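Local coordinates for protein tapirin (Caldicellulosiruptor hydrothermalis, PDB 6N2C) that probably binds cellulose and so helps the cell adhere to it, through a C-terminal beta-helix domain that also carries a zinc ion, at residues A[326-331]-A[353-358]; A[345-350]-A[367-372]; A[360-365]-A[387-392]. One frame throughout, in Å; residues are numbered along the deposited sequence.

Contact 1: A[326-331]-A[353-358]; sequences MVLKSN and TVVYAN
L328 and T353 meet where one coil of a parallel beta-helix turns from one face to the next, the threonine belonging to the following coil. L328 ends strand 326-328, and the chain bends through K329, S330 and N331, with N331 at a positive phi. T353 leads into strand 354-356 on the adjoining face, its CA 4.6 Å from the CA of N331. Most of the work is done by the methyl of T353. With chi1 at 53°, OG1 sits between the backbone N and the carbonyl carbon, and CG2 lies anti to the carbonyl carbon. That methyl enters the bend, 3.9 Å from L328 CB and equally 3.9 Å from the backbone N of N331. OG1 has its own partners outside the two segments, hydrogen bonding to the carbonyl of D350 and to the hydroxyl of T374, two bonds that would hold the threonine in this rotation. L328 has CG anti to its carbonyl carbon (chi1 -52°), and its buried isobutyl group crosses the side chain of V355 at about a right angle. Their methyls, L328 CD1 and V355 CG2, touch at 4.0 Å. Around this pair, L347 and A349 pack against L328, while T374 and L376 pack against V355. The carbonyl of K329, which accepts a hydrogen bond from S332 OG, lies with its O 3.2 Å from T353 CG2.

Contact 2: A[345-350]-A[367-372]; sequences GILSAD and ATIDAP
I346 beside T368 and S348 beside D370 share one face of the peptide ribbon; L347 and I369, on the other, point into buried packing. The flat groups between are the peptides, which join the strands through their carbonyls and N-H groups. L347 holds the middle: its N gives a hydrogen bond of 2.9 Å to T368 O, and its O receives D370 N at 2.8 Å, that donor standing nearly along the C=O axis. The CA-H of I369 also points at L347 O, with CA and O 3.2 Å apart, giving this carbonyl a second, weaker contact. T368 N to G345 O and A349 N to D370 O extend the ladder at both ends. This is the parallel stacking of successive coils in a beta-helix: equivalent strands, 6° apart in direction, lie one above the other. Like residues therefore line up on the inside. L347 has CG anti to its backbone N (chi1 178°), and its CD2 reaches I369 CG2 at 4.4 Å, a loose touch that M326 and L328 from the previous coil and L389 from the next continue. The two alanine methyls are tighter, A349 CB and A371 CB being 3.6 Å apart. On the partly exposed face, I346 CG1 lies 4.2 Å from T368 CB, while T368 OG1 turns to the carbonyl of S366. Beyond A371 the chain turns a corner at P372, whose CD comes 4.2 Å from A349 O.

Contact 3: A[360-365]-A[387-392]; sequences LDIIGS and VKLNVK
At a corner of the beta-helix, the end of strand 359-363 lies against the start of strand 388-391, which belongs to the adjoining face one coil further on. I362 and V387 make the join. V387 has CG1 anti to its carbonyl carbon (chi1 -58°), and this methyl meets I362 CG2 at 3.8 Å, the two side chains crossing at about a right angle. The same CG1 also rests on backbone oxygens of the bend, 3.4 Å from G364 O and 3.5 Å from I362 O. G364, at a phi of 93°, turns the chain out of the strand just there. The other branch of I362 runs inward: its CD1 faces L389 CD2 tip to tip at 3.6 Å, though L389 has two conformers and the closeness of this touch is therefore less certain. I369 and I383 pack against the same leucine. K388 folds its bent chain over S365, so that CE and NZ both lie 3.5 Å from the carbonyl O of S365. Branched aliphatic side chains thus fill the inside angle between two faces, as in the interior of parallel beta-helices.

Overall arrangement
The three contacts follow the chain through successive coils. Contact 2 stacks two coils on a single face, whereas contacts 1 and 3 each span a corner between faces. Contact 1 joins contact 2 directly, their centres about 9 Å apart, with L328 N probably hydrogen bonded to S348 O at 2.8 Å. Contacts 2 and 3 have centres about 8 Å apart, and I369 N probably bonds to K388 O at 2.9 Å. Strands 326-328, 346-349, 368-371 and 388-391 are thus consecutive neighbours on that face. Contacts 1 and 3, about 14 Å apart between centres, adjoin only in sequence. All three lie away from the zinc bound by H530, D532 and E551.

Contact 1: A[326-331]-A[353-358]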
loop_
_atom_site.group_PDB
_atom_site.type_symbol
_atom_site.label_atom_id
_atom_site.label_comp_id
_atom_site.label_asym_id
_atom_site.label_seq_id
_atom_site.Cartn_x
_atom_site.Cartn_y
_atom_site.Cartn_z
ATOM N N MET A 326 1.831 -14.844 7.308
ATOM C CA MET A 326 2.132 -14.475 5.893
ATOM C C MET A 326 1.958 -15.761 5.084
ATOM O O MET A 326 2.420 -16.817 5.577
ATOM C CB MET A 326 3.517 -14.019 5.723
ATOM C CG MET A 326 3.833 -13.658 4.278
ATOM S SD MET A 326 5.458 -12.880 4.176
ATOM C CE MET A 326 5.061 -11.230 4.155
ATOM N N VAL A 327 1.237 -15.695 3.962
ATOM C CA VAL A 327 1.139 -16.783 2.983
ATOM C C VAL A 327 1.782 -16.418 1.631
ATOM O O VAL A 327 1.453 -15.342 1.089
ATOM C CB VAL A 327 -0.327 -17.158 2.756
ATOM C CG1 VAL A 327 -0.511 -18.146 1.592
ATOM C CG2 VAL A 327 -0.907 -17.789 4.064
ATOM N N LEU A 328 2.707 -17.260 1.144
ATOM C CA LEU A 328 3.296 -17.122 -0.219
ATOM C C LEU A 328 2.515 -18.042 -1.134
ATOM O O LEU A 328 2.539 -19.260 -0.964
ATOM C CB LEU A 328 4.770 -17.426 -0.218
ATOM C CG LEU A 328 5.627 -16.698 0.797
ATOM C CD1 LEU A 328 7.049 -17.060 0.610
ATOM C CD2 LEU A 328 5.404 -15.192 0.774
ATOM N N LYS A 329 1.745 -17.466 -2.062
ATOM C CA LYS A 329 1.017 -18.256 -3.036
ATOM C C LYS A 329 1.976 -18.918 -4.039
ATOM O O LYS A 329 3.166 -18.600 -4.094
ATOM C CB LYS A 329 -0.029 -17.404 -3.750
ATOM C CG LYS A 329 -1.150 -16.890 -2.838
ATOM C CD LYS A 329 -1.897 -18.050 -2.123
ATOM C CE LYS A 329 -3.355 -17.803 -1.808
ATOM N NZ LYS A 329 -3.929 -18.640 -0.696
ATOM N N SER A 330 1.462 -19.838 -4.835
ATOM C CA SER A 330 2.324 -20.641 -5.658
ATOM C C SER A 330 3.192 -19.781 -6.560
ATOM O O SER A 330 2.737 -18.770 -7.112
ATOM C CB SER A 330 1.506 -21.631 -6.498
ATOM O OG SER A 330 0.754 -20.934 -7.445
ATOM N N ASN A 331 4.447 -20.186 -6.673
ATOM C CA ASN A 331 5.508 -19.538 -7.467
ATOM C C ASN A 331 5.941 -18.101 -7.062
ATOM O O ASN A 331 6.769 -17.443 -7.757
ATOM C CB ASN A 331 5.199 -19.602 -8.971
ATOM C CG ASN A 331 4.919 -21.030 -9.413
ATOM O OD1 ASN A 331 3.811 -21.369 -9.822
ATOM N ND2 ASN A 331 5.893 -21.857 -9.253
ATOM N N THR A 353 7.662 -21.701 -4.490
ATOM C CA THR A 353 8.091 -20.518 -3.839
ATOM C C THR A 353 9.559 -20.539 -3.489
ATOM O O THR A 353 10.165 -21.621 -3.256
ATOM C CB THR A 353 7.218 -20.286 -2.581
ATOM O OG1 THR A 353 7.206 -21.462 -1.736
ATOM C CG2 THR A 353 5.808 -19.967 -2.975
ATOM N N VAL A 354 10.162 -19.352 -3.455
ATOM C CA VAL A 354 11.558 -19.202 -3.079
ATOM C C VAL A 354 11.647 -18.000 -2.147
ATOM O O VAL A 354 11.004 -17.008 -2.392
ATOM C CB VAL A 354 12.455 -18.947 -4.367
ATOM C CG1 VAL A 354 13.894 -18.789 -4.001
ATOM C CG2 VAL A 354 12.287 -20.097 -5.332
ATOM N N VAL A 355 12.518 -18.087 -1.157
ATOM C CA VAL A 355 12.787 -17.011 -0.239
ATOM C C VAL A 355 14.247 -16.660 -0.295
ATOM O O VAL A 355 15.114 -17.580 -0.213
ATOM C CB VAL A 355 12.415 -17.446 1.197
ATOM C CG1 VAL A 355 12.955 -16.418 2.237
ATOM C CG2 VAL A 355 10.947 -17.653 1.286
ATOM N N TYR A 356 14.567 -15.389 -0.588
ATOM C CA TYR A 356 15.909 -14.838 -0.477
ATOM C C TYR A 356 16.064 -13.855 0.683
ATOM O O TYR A 356 15.222 -12.991 0.878
ATOM C CB TYR A 356 16.271 -14.083 -1.754
ATOM C CG TYR A 356 16.204 -14.906 -3.034
ATOM C CD1 TYR A 356 17.319 -15.676 -3.472
ATOM C CD2 TYR A 356 15.097 -14.887 -3.820
ATOM C CE1 TYR A 356 17.216 -16.423 -4.657
ATOM C CE2 TYR A 356 15.039 -15.562 -5.013
ATOM C CZ TYR A 356 16.091 -16.339 -5.414
ATOM O OH TYR A 356 15.998 -17.050 -6.562
ATOM N N ALA A 357 17.118 -14.007 1.431
ATOM C CA ALA A 357 17.437 -13.163 2.536
ATOM C C ALA A 357 18.907 -12.959 2.728
ATOM O O ALA A 357 19.799 -13.668 2.232
ATOM C CB ALA A 357 16.857 -13.779 3.829
ATOM N N ASN A 358 19.198 -11.853 3.391
ATOM C CA ASN A 358 20.504 -11.610 3.996
ATOM C C ASN A 358 20.532 -12.405 5.334
ATOM O O ASN A 358 20.949 -13.548 5.340
ATOM C CB ASN A 358 20.713 -10.120 4.173
ATOM C CG ASN A 358 22.035 -9.803 4.789
ATOM O OD1 ASN A 358 23.011 -10.481 4.514
ATOM N ND2 ASN A 358 22.085 -8.785 5.624
#

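Contact 2: A[345-350]-A[367-372]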
loop_
_atom_site.group_PDB
_atom_site.type_symbol
_atom_site.label_atom_id
_atom_site.label_comp_id
_atom_site.label_asym_id
_atom_site.label_seq_id
_atom_site.Cartn_x
_atom_site.Cartn_y
_atom_site.Cartn_z
ATOM N N GLY A 345 4.974 -16.149 15.183
ATOM C CA GLY A 345 5.095 -15.887 13.754
ATOM C C GLY A 345 4.938 -17.124 12.940
ATOM O O GLY A 345 5.527 -18.162 13.257
ATOM N N ILE A 346 4.142 -17.064 11.874
ATOM C CA ILE A 346 3.983 -18.149 10.937
ATOM C C ILE A 346 4.221 -17.609 9.461
ATOM O O ILE A 346 3.573 -16.636 9.058
ATOM C CB ILE A 346 2.572 -18.711 10.951
ATOM C CG1 ILE A 346 2.262 -19.264 12.342
ATOM C CG2 ILE A 346 2.444 -19.818 9.897
ATOM C CD1 ILE A 346 0.839 -19.773 12.479
ATOM N N LEU A 347 5.095 -18.278 8.743
ATOM C CA LEU A 347 5.285 -18.110 7.256
ATOM C C LEU A 347 4.901 -19.432 6.633
ATOM O O LEU A 347 5.565 -20.475 6.879
ATOM C CB LEU A 347 6.734 -17.826 6.884
ATOM C CG LEU A 347 7.106 -17.675 5.386
ATOM C CD1 LEU A 347 6.233 -16.603 4.750
ATOM C CD2 LEU A 347 8.571 -17.465 5.201
ATOM N N SER A 348 3.871 -19.394 5.811
ATOM C CA SER A 348 3.372 -20.512 5.054
ATOM C C SER A 348 3.531 -20.270 3.568
ATOM O O SER A 348 3.246 -19.160 3.091
ATOM C CB SER A 348 1.898 -20.660 5.394
ATOM O OG SER A 348 1.300 -21.748 4.771
ATOM N N ALA A 349 3.945 -21.280 2.808
ATOM C CA ALA A 349 4.273 -21.109 1.405
ATOM C C ALA A 349 3.891 -22.288 0.573
ATOM O O ALA A 349 4.079 -23.453 0.978
ATOM C CB ALA A 349 5.742 -20.787 1.217
ATOM N N ASP A 350 3.381 -22.001 -0.606
ATOM C CA ASP A 350 2.889 -23.039 -1.511
ATOM C C ASP A 350 3.947 -23.458 -2.484
ATOM O O ASP A 350 5.118 -23.049 -2.413
ATOM C CB ASP A 350 1.614 -22.523 -2.233
ATOM C CG ASP A 350 0.463 -22.192 -1.296
ATOM O OD1 ASP A 350 0.338 -22.733 -0.171
ATOM O OD2 ASP A 350 -0.352 -21.339 -1.702
ATOM N N ALA A 367 7.725 -20.359 16.555
ATOM C CA ALA A 367 8.097 -19.687 15.238
ATOM C C ALA A 367 8.096 -20.769 14.175
ATOM O O ALA A 367 8.687 -21.857 14.370
ATOM C CB ALA A 367 9.429 -19.019 15.313
ATOM N N THR A 368 7.411 -20.499 13.071
ATOM C CA THR A 368 7.071 -21.533 12.114
ATOM C C THR A 368 7.329 -21.092 10.695
ATOM O O THR A 368 6.897 -19.988 10.293
ATOM C CB THR A 368 5.596 -21.886 12.211
ATOM O OG1 THR A 368 5.250 -22.353 13.550
ATOM C CG2 THR A 368 5.238 -22.965 11.269
ATOM N N ILE A 369 8.013 -21.944 9.945
ATOM C CA ILE A 369 7.960 -21.906 8.498
ATOM C C ILE A 369 7.350 -23.209 8.014
ATOM O O ILE A 369 7.930 -24.272 8.144
ATOM C CB ILE A 369 9.360 -21.644 7.888
ATOM C CG1 ILE A 369 9.996 -20.336 8.440
ATOM C CG2 ILE A 369 9.295 -21.629 6.391
ATOM C CD1 ILE A 369 11.429 -20.035 7.945
ATOM N N ASP A 370 6.205 -23.106 7.373
ATOM C CA ASP A 370 5.514 -24.254 6.809
ATOM C C ASP A 370 5.481 -24.121 5.327
ATOM O O ASP A 370 4.565 -23.488 4.755
ATOM C CB ASP A 370 4.113 -24.273 7.360
ATOM C CG ASP A 370 3.279 -25.458 6.822
ATOM O OD1 ASP A 370 3.764 -26.357 6.130
ATOM O OD2 ASP A 370 2.120 -25.447 7.124
ATOM N N ALA A 371 6.503 -24.687 4.710
ATOM C CA ALA A 371 6.827 -24.404 3.282
ATOM C C ALA A 371 7.526 -25.575 2.664
ATOM O O ALA A 371 8.655 -25.453 2.214
ATOM C CB ALA A 371 7.689 -23.142 3.198
ATOM N N PRO A 372 6.840 -26.739 2.618
ATOM C CA PRO A 372 7.579 -27.984 2.346
ATOM C C PRO A 372 8.218 -28.052 0.972
ATOM O O PRO A 372 9.133 -28.825 0.801
ATOM C CB PRO A 372 6.486 -29.060 2.518
ATOM C CG PRO A 372 5.235 -28.324 2.093
ATOM C CD PRO A 372 5.406 -27.003 2.806
#

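Contact 3: A[360-365]-A[387-392]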
loop_
_atom_site.group_PDB
_atom_site.type_symbol
_atom_site.label_atom_id
_atom_site.label_comp_id
_atom_site.label_asym_id
_atom_site.label_seq_id
_atom_site.Cartn_x
_atom_site.Cartn_y
_atom_site.Cartn_z
ATOM N N LEU A 360 18.490 -14.496 8.207
ATOM C CA LEU A 360 17.222 -15.178 8.414
ATOM C C LEU A 360 17.244 -15.690 9.861
ATOM O O LEU A 360 18.126 -16.513 10.225
ATOM C CB LEU A 360 17.051 -16.340 7.425
ATOM C CG LEU A 360 15.842 -17.239 7.720
ATOM C CD1 LEU A 360 14.495 -16.517 7.765
ATOM C CD2 LEU A 360 15.726 -18.405 6.795
ATOM N N ASP A 361 16.338 -15.203 10.694
ATOM C CA ASP A 361 16.359 -15.583 12.133
ATOM C C ASP A 361 15.041 -16.209 12.462
ATOM O O ASP A 361 14.015 -15.652 12.095
ATOM C CB ASP A 361 16.500 -14.339 13.001
ATOM C CG ASP A 361 17.890 -13.706 12.999
ATOM O OD1 ASP A 361 18.535 -13.636 11.941
ATOM O OD2 ASP A 361 18.339 -13.236 14.117
ATOM N N ILE A 362 15.043 -17.377 13.143
ATOM C CA ILE A 362 13.812 -18.072 13.535
ATOM C C ILE A 362 13.999 -18.396 15.024
ATOM O O ILE A 362 15.021 -19.076 15.385
ATOM C CB ILE A 362 13.634 -19.345 12.759
ATOM C CG1 ILE A 362 13.847 -19.115 11.217
ATOM C CG2 ILE A 362 12.255 -19.913 12.877
ATOM C CD1 ILE A 362 14.542 -20.239 10.523
ATOM N N ILE A 363 13.109 -17.869 15.874
ATOM C CA ILE A 363 13.425 -17.722 17.319
ATOM C C ILE A 363 12.278 -18.270 18.116
ATOM O O ILE A 363 11.137 -17.745 18.051
ATOM C CB ILE A 363 13.703 -16.277 17.769
ATOM C CG1 ILE A 363 14.765 -15.563 16.911
ATOM C CG2 ILE A 363 14.143 -16.242 19.237
ATOM C CD1 ILE A 363 16.138 -16.188 16.841
ATOM N N GLY A 364 12.528 -19.377 18.851
ATOM C CA GLY A 364 11.527 -19.968 19.689
ATOM C C GLY A 364 10.686 -21.065 19.123
ATOM O O GLY A 364 10.519 -21.249 17.943
ATOM N N SER A 365 10.064 -21.799 20.049
ATOM C CA SER A 365 9.365 -23.002 19.766
ATOM C C SER A 365 8.015 -22.864 19.027
ATOM O O SER A 365 7.537 -23.832 18.442
ATOM C CB SER A 365 9.199 -23.826 21.103
ATOM O OG SER A 365 8.229 -23.213 21.942
ATOM N N VAL A 387 12.520 -24.611 17.004
ATOM C CA VAL A 387 11.680 -24.036 15.936
ATOM C C VAL A 387 10.924 -25.102 15.120
ATOM O O VAL A 387 11.272 -26.260 15.085
ATOM C CB VAL A 387 12.539 -23.085 15.037
ATOM C CG1 VAL A 387 13.158 -21.991 15.883
ATOM C CG2 VAL A 387 13.600 -23.831 14.254
ATOM N N LYS A 388 9.877 -24.676 14.406
ATOM C CA LYS A 388 9.172 -25.510 13.535
ATOM C C LYS A 388 9.477 -25.126 12.089
ATOM O O LYS A 388 8.925 -24.105 11.597
ATOM C CB LYS A 388 7.705 -25.396 13.760
ATOM C CG LYS A 388 7.267 -26.009 15.087
ATOM C CD LYS A 388 5.745 -25.957 15.166
ATOM C CE LYS A 388 5.250 -25.654 16.567
ATOM N NZ LYS A 388 5.722 -26.721 17.489
ATOM N N LEU A 389 10.313 -25.919 11.421
ATOM C CA LEU A 389 10.723 -25.653 10.037
ATOM C C LEU A 389 10.373 -26.855 9.216
ATOM O O LEU A 389 10.704 -27.983 9.598
ATOM C CB LEU A 389 12.213 -25.482 9.907
ATOM C CG LEU A 389 12.966 -24.399 10.613
ATOM C CD1 LEU A 389 14.408 -24.455 10.133
ATOM C CD2 LEU A 389 12.288 -23.076 10.246
ATOM N N ASN A 390 9.643 -26.640 8.143
ATOM C CA ASN A 390 9.276 -27.686 7.208
ATOM C C ASN A 390 9.502 -27.144 5.778
ATOM O O ASN A 390 8.597 -26.460 5.217
ATOM C CB ASN A 390 7.830 -28.083 7.471
ATOM C CG ASN A 390 7.351 -29.158 6.536
ATOM O OD1 ASN A 390 8.159 -29.939 5.995
ATOM N ND2 ASN A 390 6.070 -29.171 6.282
ATOM N N VAL A 391 10.667 -27.422 5.195
ATOM C CA VAL A 391 11.055 -26.858 3.940
ATOM C C VAL A 391 11.740 -27.854 3.072
ATOM O O VAL A 391 12.026 -28.987 3.519
ATOM C CB VAL A 391 11.967 -25.635 4.124
ATOM C CG1 VAL A 391 11.312 -24.651 5.069
ATOM C CG2 VAL A 391 13.310 -26.012 4.748
ATOM N N LYS A 392 11.996 -27.471 1.825
ATOM C CA LYS A 392 12.706 -28.390 0.923
ATOM C C LYS A 392 14.216 -28.241 1.020
ATOM O O LYS A 392 14.931 -29.239 1.110
ATOM C CB LYS A 392 12.202 -28.184 -0.475
ATOM C CG LYS A 392 12.828 -29.107 -1.525
ATOM C CD LYS A 392 12.018 -29.158 -2.809
ATOM C CE LYS A 392 12.373 -28.023 -3.747
ATOM N NZ LYS A 392 11.461 -27.996 -4.929
#